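Local coordinates for alternansucrase (Leuconostoc mesenteroides, PDB 6HVG), which is a large glycoside hydrolase family 70 protein with a TIM-barrel-type core, a bound calcium ion and choline-binding-like repeats, at residues L527-G532 against N772-F777; F576-D581 against M1099-S1104; N1108-T1113 against I1153-P1158. All coordinates share one frame; numbering follows the deposited sequence.

Interaction 1: residues L527-G532 against N772-F777; sequences LQWLQG and NMQDTF
The side-chain amide of Q774 lies over the indole of W529 and bonds to that residue's own backbone, so one group makes nearly all of the close packing. Q774 NE2 sits 3.3 Å above the plane of the W529 ring, over its centre, with W529 CD2 3.5 Å from NE2. The amide plane is inclined 33° to the ring, so the two flat groups are not stacked in parallel. The same NE2 donates to W529 O at 3.2 Å; the acceptor lies close to the amide plane, and the donor lies in the carbonyl plane. W529 thus meets the amide nitrogen both with a ring face and with a carbonyl oxygen. A bend at chi2 (96°) swings the amide into this place, and Q774 CG comes within 4.1 Å of L530 O. Away from this spot the fit is looser. M773 CB meets the indole obliquely, 4.2 Å from W529 CZ2, and the M773 side chain also touches D758 and I765 of helix 757-766. W529 is largely exposed to solvent and also touches a crystal neighbour. The short helix 528-531 of the family 70 region is thus met by a type I beta turn, N772 to D775, which holds Q774 at its third position in the loop before helix 779-793.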
loop_
_atom_site.group_PDB
_atom_site.type_symbol
_atom_site.label_atom_id
_atom_site.label_comp_id
_atom_site.label_asym_id
_atom_site.label_seq_id
_atom_site.Cartn_x
_atom_site.Cartn_y
_atom_site.Cartn_z
ATOM N N LEU A 527 3.549 1.110 -3.636
ATOM C CA LEU A 527 3.659 -0.188 -2.974
ATOM C C LEU A 527 4.269 -0.099 -1.588
ATOM O O LEU A 527 4.215 -1.056 -0.806
ATOM C CB LEU A 527 4.475 -1.135 -3.812
ATOM C CG LEU A 527 3.912 -1.485 -5.196
ATOM C CD1 LEU A 527 4.869 -2.482 -5.837
ATOM C CD2 LEU A 527 2.509 -2.059 -5.143
ATOM N N GLN A 528 4.815 1.067 -1.258
ATOM C CA GLN A 528 5.271 1.330 0.093
ATOM C C GLN A 528 4.121 1.239 1.074
ATOM O O GLN A 528 4.319 0.987 2.265
ATOM C CB GLN A 528 5.927 2.691 0.177
ATOM C CG GLN A 528 7.210 2.799 -0.629
ATOM C CD GLN A 528 7.884 4.131 -0.484
ATOM O OE1 GLN A 528 9.029 4.217 -0.105
ATOM N NE2 GLN A 528 7.161 5.174 -0.742
ATOM N N TRP A 529 2.916 1.420 0.561
ATOM C CA TRP A 529 1.693 1.282 1.337
ATOM C C TRP A 529 1.625 -0.014 2.141
ATOM O O TRP A 529 1.016 -0.036 3.206
ATOM C CB TRP A 529 0.488 1.356 0.386
ATOM C CG TRP A 529 -0.827 1.116 1.011
ATOM C CD1 TRP A 529 -1.558 -0.042 0.980
ATOM C CD2 TRP A 529 -1.600 2.062 1.747
ATOM N NE1 TRP A 529 -2.744 0.125 1.672
ATOM C CE2 TRP A 529 -2.795 1.407 2.152
ATOM C CE3 TRP A 529 -1.394 3.389 2.121
ATOM C CZ2 TRP A 529 -3.781 2.048 2.914
ATOM C CZ3 TRP A 529 -2.374 4.027 2.887
ATOM C CH2 TRP A 529 -3.552 3.354 3.276
ATOM N N LEU A 530 2.249 -1.082 1.636
ATOM C CA LEU A 530 2.103 -2.393 2.244
ATOM C C LEU A 530 2.870 -2.515 3.549
ATOM O O LEU A 530 2.311 -2.955 4.550
ATOM C CB LEU A 530 2.541 -3.482 1.276
ATOM C CG LEU A 530 1.867 -3.549 -0.094
ATOM C CD1 LEU A 530 2.374 -4.780 -0.825
ATOM C CD2 LEU A 530 0.359 -3.630 0.029
ATOM N N GLN A 531 4.144 -2.118 3.536
ATOM C CA GLN A 531 5.015 -2.284 4.699
ATOM C C GLN A 531 5.782 -1.056 5.206
ATOM O O GLN A 531 6.541 -1.159 6.178
ATOM C CB GLN A 531 5.987 -3.416 4.404
ATOM C CG GLN A 531 5.366 -4.783 4.578
ATOM C CD GLN A 531 6.361 -5.872 4.356
ATOM O OE1 GLN A 531 7.066 -5.869 3.366
ATOM N NE2 GLN A 531 6.426 -6.812 5.278
ATOM N N GLY A 532 5.600 0.090 4.569
ATOM C CA GLY A 532 6.147 1.318 5.090
ATOM C C GLY A 532 7.427 1.841 4.463
ATOM O O GLY A 532 7.873 2.920 4.829
ATOM N N ASN A 772 -6.721 0.473 10.559
ATOM C CA ASN A 772 -6.036 0.668 9.271
ATOM C C ASN A 772 -5.965 -0.614 8.455
ATOM O O ASN A 772 -5.930 -1.709 9.011
ATOM C CB ASN A 772 -4.595 1.134 9.507
ATOM C CG ASN A 772 -4.503 2.569 9.962
ATOM O OD1 ASN A 772 -5.471 3.140 10.440
ATOM N ND2 ASN A 772 -3.332 3.156 9.813
ATOM N N MET A 773 -5.860 -0.475 7.139
ATOM C CA MET A 773 -5.751 -1.635 6.238
ATOM C C MET A 773 -4.480 -2.449 6.503
ATOM O O MET A 773 -4.476 -3.690 6.346
ATOM C CB MET A 773 -5.805 -1.180 4.776
ATOM C CG MET A 773 -7.097 -0.451 4.419
ATOM S SD MET A 773 -8.432 -1.521 3.844
ATOM C CE MET A 773 -7.963 -1.718 2.125
ATOM N N GLN A 774 -3.411 -1.774 6.932
ATOM C CA GLN A 774 -2.135 -2.466 7.242
ATOM C C GLN A 774 -2.064 -2.985 8.667
ATOM O O GLN A 774 -1.095 -3.646 9.038
ATOM C CB GLN A 774 -0.943 -1.550 7.025
ATOM C CG GLN A 774 -0.966 -0.757 5.737
ATOM C CD GLN A 774 -1.511 0.637 5.921
ATOM O OE1 GLN A 774 -2.398 0.867 6.734
ATOM N NE2 GLN A 774 -0.988 1.572 5.150
ATOM N N ASP A 775 -3.080 -2.656 9.463
ATOM C CA ASP A 775 -3.198 -3.123 10.835
ATOM C C ASP A 775 -3.152 -4.668 10.905
ATOM O O ASP A 775 -3.660 -5.343 10.019
ATOM C CB ASP A 775 -4.526 -2.608 11.402
ATOM C CG ASP A 775 -4.395 -1.934 12.746
ATOM O OD1 ASP A 775 -3.250 -1.762 13.234
ATOM O OD2 ASP A 775 -5.463 -1.555 13.298
ATOM N N THR A 776 -2.542 -5.203 11.957
ATOM C CA THR A 776 -2.512 -6.633 12.191
ATOM C C THR A 776 -3.825 -7.089 12.821
ATOM O O THR A 776 -4.249 -6.528 13.832
ATOM C CB THR A 776 -1.371 -7.002 13.146
ATOM O OG1 THR A 776 -0.143 -6.698 12.512
ATOM C CG2 THR A 776 -1.316 -8.503 13.451
ATOM N N PHE A 777 -4.445 -8.127 12.254
ATOM C CA PHE A 777 -5.674 -8.657 12.820
ATOM C C PHE A 777 -5.515 -10.139 13.117
ATOM O O PHE A 777 -4.823 -10.854 12.405
ATOM C CB PHE A 777 -6.927 -8.372 11.955
ATOM C CG PHE A 777 -6.827 -8.826 10.547
ATOM C CD1 PHE A 777 -7.135 -10.131 10.212
ATOM C CD2 PHE A 777 -6.468 -7.938 9.558
ATOM C CE1 PHE A 777 -7.050 -10.570 8.918
ATOM C CE2 PHE A 777 -6.404 -8.351 8.248
ATOM C CZ PHE A 777 -6.693 -9.674 7.924
#

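Interaction 2: residues F576-D581 against M1099-S1104; sequences FLLAND and MSFLDS. With CA (calcium ion), chain C.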
loop_
_atom_site.group_PDB
_atom_site.type_symbol
_atom_site.label_atom_id
_atom_site.label_comp_id
_atom_site.label_asym_id
_atom_site.label_seq_id
_atom_site.Cartn_x
_atom_site.Cartn_y
_atom_site.Cartn_z
ATOM N N PHE A 576 10.474 -3.625 -5.867
ATOM C CA PHE A 576 10.233 -3.890 -4.451
ATOM C C PHE A 576 8.767 -3.939 -4.165
ATOM O O PHE A 576 8.044 -3.036 -4.542
ATOM C CB PHE A 576 10.892 -2.818 -3.597
ATOM C CG PHE A 576 12.377 -2.794 -3.731
ATOM C CD1 PHE A 576 13.162 -3.603 -2.954
ATOM C CD2 PHE A 576 12.965 -2.012 -4.683
ATOM C CE1 PHE A 576 14.537 -3.611 -3.100
ATOM C CE2 PHE A 576 14.324 -1.997 -4.836
ATOM C CZ PHE A 576 15.117 -2.803 -4.045
ATOM N N LEU A 577 8.349 -5.019 -3.515
ATOM C CA LEU A 577 6.959 -5.278 -3.258
ATOM C C LEU A 577 6.798 -5.597 -1.798
ATOM O O LEU A 577 6.208 -4.813 -1.051
ATOM C CB LEU A 577 6.474 -6.434 -4.160
ATOM C CG LEU A 577 5.054 -6.991 -3.964
ATOM C CD1 LEU A 577 3.996 -5.919 -4.169
ATOM C CD2 LEU A 577 4.864 -8.123 -4.952
ATOM N N LEU A 578 7.313 -6.749 -1.372
ATOM C CA LEU A 578 7.148 -7.198 0.018
ATOM C C LEU A 578 8.382 -7.903 0.486
ATOM O O LEU A 578 9.089 -8.544 -0.300
ATOM C CB LEU A 578 5.951 -8.155 0.158
ATOM C CG LEU A 578 4.546 -7.537 0.075
ATOM C CD1 LEU A 578 3.494 -8.550 -0.349
ATOM C CD2 LEU A 578 4.129 -6.951 1.411
ATOM N N ALA A 579 8.615 -7.806 1.785
ATOM C CA ALA A 579 9.611 -8.598 2.499
ATOM C C ALA A 579 11.000 -8.472 1.904
ATOM O O ALA A 579 11.438 -7.350 1.584
ATOM C CB ALA A 579 9.181 -10.058 2.613
ATOM N N ASN A 580 11.726 -9.587 1.811
ATOM C CA ASN A 580 13.057 -9.572 1.254
ATOM C C ASN A 580 12.972 -9.811 -0.217
ATOM O O ASN A 580 12.589 -10.885 -0.632
ATOM C CB ASN A 580 13.906 -10.665 1.867
ATOM C CG ASN A 580 14.187 -10.428 3.326
ATOM O OD1 ASN A 580 15.085 -9.647 3.684
ATOM N ND2 ASN A 580 13.444 -11.083 4.166
ATOM N N ASP A 581 13.328 -8.816 -1.018
ATOM C CA ASP A 581 13.187 -8.922 -2.467
ATOM C C ASP A 581 14.388 -9.695 -3.035
ATOM O O ASP A 581 15.521 -9.292 -2.880
ATOM C CB ASP A 581 13.054 -7.529 -3.086
ATOM C CG ASP A 581 12.816 -7.561 -4.534
ATOM O OD1 ASP A 581 11.664 -7.778 -4.968
ATOM O OD2 ASP A 581 13.797 -7.308 -5.270
ATOM N N MET A 1099 6.833 -3.844 9.534
ATOM C CA MET A 1099 5.424 -4.202 9.494
ATOM C C MET A 1099 5.256 -5.637 9.002
ATOM O O MET A 1099 5.831 -6.034 7.997
ATOM C CB MET A 1099 4.664 -3.252 8.588
ATOM C CG MET A 1099 4.759 -1.802 9.017
ATOM S SD MET A 1099 3.702 -0.740 8.032
ATOM C CE MET A 1099 2.086 -1.233 8.618
ATOM N N SER A 1100 4.480 -6.419 9.743
ATOM C CA SER A 1100 4.047 -7.733 9.301
ATOM C C SER A 1100 2.991 -7.519 8.218
ATOM O O SER A 1100 2.262 -6.510 8.242
ATOM C CB SER A 1100 3.466 -8.497 10.486
ATOM O OG SER A 1100 3.294 -9.872 10.170
ATOM N N PHE A 1101 2.910 -8.440 7.259
ATOM C CA PHE A 1101 1.873 -8.358 6.213
ATOM C C PHE A 1101 0.801 -9.445 6.405
ATOM O O PHE A 1101 1.083 -10.476 7.000
ATOM C CB PHE A 1101 2.531 -8.473 4.854
ATOM C CG PHE A 1101 1.642 -8.101 3.714
ATOM C CD1 PHE A 1101 1.118 -6.830 3.611
ATOM C CD2 PHE A 1101 1.344 -9.037 2.719
ATOM C CE1 PHE A 1101 0.286 -6.507 2.550
ATOM C CE2 PHE A 1101 0.524 -8.730 1.660
ATOM C CZ PHE A 1101 -0.006 -7.460 1.571
ATOM N N LEU A 1102 -0.414 -9.222 5.894
ATOM C CA LEU A 1102 -1.515 -10.172 6.100
ATOM C C LEU A 1102 -1.283 -11.578 5.508
ATOM O O LEU A 1102 -1.743 -12.569 6.073
ATOM C CB LEU A 1102 -2.860 -9.591 5.664
ATOM C CG LEU A 1102 -3.362 -9.545 4.213
ATOM C CD1 LEU A 1102 -4.825 -9.209 4.256
ATOM C CD2 LEU A 1102 -2.647 -8.491 3.397
ATOM N N ASP A 1103 -0.540 -11.660 4.405
ATOM C CA ASP A 1103 -0.105 -12.950 3.858
ATOM C C ASP A 1103 0.574 -13.806 4.912
ATOM O O ASP A 1103 0.394 -15.018 4.932
ATOM C CB ASP A 1103 0.872 -12.768 2.698
ATOM C CG ASP A 1103 0.203 -12.301 1.430
ATOM O OD1 ASP A 1103 -1.020 -12.068 1.471
ATOM O OD2 ASP A 1103 0.939 -12.150 0.395
ATOM N N SER A 1104 1.364 -13.171 5.771
ATOM C CA SER A 1104 2.165 -13.888 6.737
ATOM C C SER A 1104 1.305 -14.346 7.889
ATOM O O SER A 1104 1.306 -15.531 8.236
ATOM C CB SER A 1104 3.328 -13.038 7.241
ATOM O OG SER A 1104 4.282 -13.842 7.914
HETATM CA CA CA C . 11.368 -7.841 -6.838
HETATM O O HOH W 1 12.277 -10.029 -6.889
#
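L578 and F1101 make the main contact between these segments, in a stretch of chain that ends at the calcium ion. Ahead of it, F576 packs on F534, and L577 on L530 of helix 528-531. L578 turns to F1101 and crosses it at about a right angle: CD2 stands over the centre of one ring face, a CH-pi contact 3.6 Å from the centroid and 13° off the ring normal. L578 CD1 lies by the CD2-CE2 side of the ring, 3.6 Å from F1101 CE2. L1102 CD2 lies on the opposite face, offset toward the rim, so a leucine methyl meets each face of the phenyl. D1103 OD2 lies in the ring plane at its edge, while D1103 OD1 is hydrogen-bonded to N1108 ND2. F1101 occupies the N-cap position of helix 1102-1105. Beyond A579 the chain enters strand 580-582. There D581 has CG anti to its backbone nitrogen (chi1 -176°), which carries OD1 to the calcium ion at 1.9 Å; a water binds the ion at 2.4 Å, and E575, N625 and D1159 complete the protein ligands. The chemistry therefore divides: the packing between the two segments is mainly apolar, whereas a few residues further on the carboxylate of D581 binds the calcium ion through OD1 and is held by N1249 through OD2.

Interaction 3: residues N1108-T1113 against I1153-P1158; sequences NGYAFT and IADWVP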
loop_
_atom_site.group_PDB
_atom_site.type_symbol
_atom_site.label_atom_id
_atom_site.label_comp_id
_atom_site.label_asym_id
_atom_site.label_seq_id
_atom_site.Cartn_x
_atom_site.Cartn_y
_atom_site.Cartn_z
ATOM N N ASN A 1108 -1.541 -17.766 4.376
ATOM C CA ASN A 1108 -2.119 -18.120 3.093
ATOM C C ASN A 1108 -1.145 -18.757 2.124
ATOM O O ASN A 1108 -1.553 -19.268 1.063
ATOM C CB ASN A 1108 -2.834 -16.929 2.451
ATOM C CG ASN A 1108 -1.900 -15.815 2.090
ATOM O OD1 ASN A 1108 -0.727 -16.044 1.829
ATOM N ND2 ASN A 1108 -2.427 -14.605 2.023
ATOM N N GLY A 1109 0.140 -18.719 2.472
ATOM C CA GLY A 1109 1.170 -19.394 1.664
ATOM C C GLY A 1109 1.978 -18.487 0.768
ATOM O O GLY A 1109 3.019 -18.900 0.274
ATOM N N TYR A 1110 1.498 -17.257 0.552
ATOM C CA TYR A 1110 2.266 -16.263 -0.202
ATOM C C TYR A 1110 3.462 -15.715 0.560
ATOM O O TYR A 1110 4.377 -15.188 -0.060
ATOM C CB TYR A 1110 1.382 -15.110 -0.681
ATOM C CG TYR A 1110 0.569 -15.487 -1.889
ATOM C CD1 TYR A 1110 1.179 -15.675 -3.128
ATOM C CD2 TYR A 1110 -0.789 -15.713 -1.793
ATOM C CE1 TYR A 1110 0.447 -16.048 -4.240
ATOM C CE2 TYR A 1110 -1.523 -16.085 -2.901
ATOM C CZ TYR A 1110 -0.908 -16.249 -4.114
ATOM O OH TYR A 1110 -1.664 -16.632 -5.196
ATOM N N ALA A 1111 3.463 -15.852 1.888
ATOM C CA ALA A 1111 4.596 -15.428 2.714
ATOM C C ALA A 1111 5.194 -16.655 3.373
ATOM O O ALA A 1111 4.567 -17.272 4.210
ATOM C CB ALA A 1111 4.144 -14.418 3.759
ATOM N N PHE A 1112 6.428 -16.975 3.014
ATOM C CA PHE A 1112 7.048 -18.196 3.455
ATOM C C PHE A 1112 8.516 -18.017 3.800
ATOM O O PHE A 1112 9.184 -17.145 3.281
ATOM C CB PHE A 1112 6.929 -19.266 2.365
ATOM C CG PHE A 1112 7.239 -18.767 0.981
ATOM C CD1 PHE A 1112 8.549 -18.721 0.530
ATOM C CD2 PHE A 1112 6.215 -18.361 0.137
ATOM C CE1 PHE A 1112 8.842 -18.247 -0.726
ATOM C CE2 PHE A 1112 6.493 -17.895 -1.134
ATOM C CZ PHE A 1112 7.816 -17.839 -1.566
ATOM N N THR A 1113 9.004 -18.881 4.685
ATOM C CA THR A 1113 10.416 -18.954 5.055
ATOM C C THR A 1113 11.184 -19.965 4.201
ATOM O O THR A 1113 12.307 -19.701 3.803
ATOM C CB THR A 1113 10.556 -19.401 6.524
ATOM O OG1 THR A 1113 9.692 -20.534 6.749
ATOM C CG2 THR A 1113 10.188 -18.242 7.464
ATOM N N ILE A 1153 -2.280 -26.538 -10.920
ATOM C CA ILE A 1153 -1.397 -25.382 -11.109
ATOM C C ILE A 1153 -0.644 -25.059 -9.831
ATOM O O ILE A 1153 -1.239 -24.901 -8.765
ATOM C CB ILE A 1153 -2.176 -24.137 -11.584
ATOM C CG1 ILE A 1153 -2.518 -24.260 -13.060
ATOM C CG2 ILE A 1153 -1.362 -22.886 -11.406
ATOM C CD1 ILE A 1153 -3.628 -23.323 -13.477
ATOM N N ALA A 1154 0.668 -24.948 -9.964
ATOM C CA ALA A 1154 1.544 -24.539 -8.875
ATOM C C ALA A 1154 1.720 -23.034 -8.890
ATOM O O ALA A 1154 1.995 -22.472 -9.932
ATOM C CB ALA A 1154 2.907 -25.203 -9.045
ATOM N N ASP A 1155 1.574 -22.382 -7.743
ATOM C CA ASP A 1155 1.851 -20.943 -7.645
ATOM C C ASP A 1155 3.360 -20.740 -7.500
ATOM O O ASP A 1155 3.940 -21.072 -6.480
ATOM C CB ASP A 1155 1.101 -20.300 -6.463
ATOM C CG ASP A 1155 0.537 -18.923 -6.803
ATOM O OD1 ASP A 1155 1.182 -18.175 -7.539
ATOM O OD2 ASP A 1155 -0.559 -18.578 -6.342
ATOM N N TRP A 1156 3.986 -20.217 -8.545
ATOM C CA TRP A 1156 5.433 -19.956 -8.561
ATOM C C TRP A 1156 5.677 -18.516 -8.086
ATOM O O TRP A 1156 5.269 -17.541 -8.748
ATOM C CB TRP A 1156 5.948 -20.143 -9.985
ATOM C CG TRP A 1156 7.403 -20.304 -10.165
ATOM C CD1 TRP A 1156 8.237 -21.074 -9.421
ATOM C CD2 TRP A 1156 8.212 -19.731 -11.213
ATOM N NE1 TRP A 1156 9.522 -21.008 -9.924
ATOM C CE2 TRP A 1156 9.526 -20.194 -11.028
ATOM C CE3 TRP A 1156 7.947 -18.888 -12.290
ATOM C CZ2 TRP A 1156 10.572 -19.845 -11.885
ATOM C CZ3 TRP A 1156 9.002 -18.537 -13.150
ATOM C CH2 TRP A 1156 10.290 -19.012 -12.936
ATOM N N VAL A 1157 6.344 -18.395 -6.941
ATOM C CA VAL A 1157 6.471 -17.126 -6.222
ATOM C C VAL A 1157 7.928 -16.714 -6.061
ATOM O O VAL A 1157 8.459 -16.751 -4.983
ATOM C CB VAL A 1157 5.776 -17.228 -4.845
ATOM C CG1 VAL A 1157 5.811 -15.893 -4.120
ATOM C CG2 VAL A 1157 4.336 -17.670 -5.032
ATOM N N PRO A 1158 8.571 -16.287 -7.142
ATOM C CA PRO A 1158 9.993 -15.968 -7.103
ATOM C C PRO A 1158 10.396 -14.590 -6.558
ATOM O O PRO A 1158 11.589 -14.375 -6.327
ATOM C CB PRO A 1158 10.393 -16.076 -8.579
ATOM C CG PRO A 1158 9.178 -15.668 -9.310
ATOM C CD PRO A 1158 8.040 -16.219 -8.513
#
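At the C-terminal end of strand 1151-1156, a strand of the parallel TIM-type barrel flanked by strands 617-620 and 1081-1083, D1155 and V1157 receive Y1110 and F1112 from the loop that follows helix 1102-1105. Y1110 reaches across with its phenol oxygen: OH donates to D1155 OD2 at 2.5 Å, a weak hydrogen bond. Ring and carboxylate planes stand 83° apart, and OD2 approaches the phenol obliquely. The other carboxylate oxygen, D1155 OD1, forms a salt bridge to R619 of the adjoining strand, so the two oxygens of D1155 serve different partners. The Y1110 ring meets that of H752 nearly in parallel. The Y1110 backbone is held by an Asx turn in which Y1110 N donates to N1108 OD1 at 2.8 Å. G1109, between them, has a positive phi suited to glycine. V1157 turns one methyl to each of the two aromatics. CG2 faces Y1110 CD1 at 4.2 Å, and CG1 touches F1112 CE2 at 3.7 Å. The side chains of F1112 and V1157 run alongside in opposite senses; a chi1 of 44°, which sets F1112 CG between its own backbone nitrogen and carbonyl carbon, brings the ring to the valine. All four touching residues are buried. The F1112 ring also meets that of Y1088, and its rim points just beyond the strand: V1157 O lies in the plane of the ring, 3.6 Å from F1112 CZ.

How the interactions relate
Interaction 1 is a surface contact, interaction 2 is partly buried, and interaction 3 lies wholly in the interior, at the end of a barrel strand. Polarity does not simply fall with depth: an amide serves the surface joint, leucine and phenylalanine the middle one, and a carboxylate and phenol share the buried one with valine. The contacts run on from one another. Q531 links interactions 1 and 2 through probable hydrogen bonds to A579 N and M1099 O. Helix 1102-1105 links interactions 2 and 3, where A1111 CB packs on S1104 CA. Interactions 1 and 3 do not touch, their nearest atoms being about 8 Å apart.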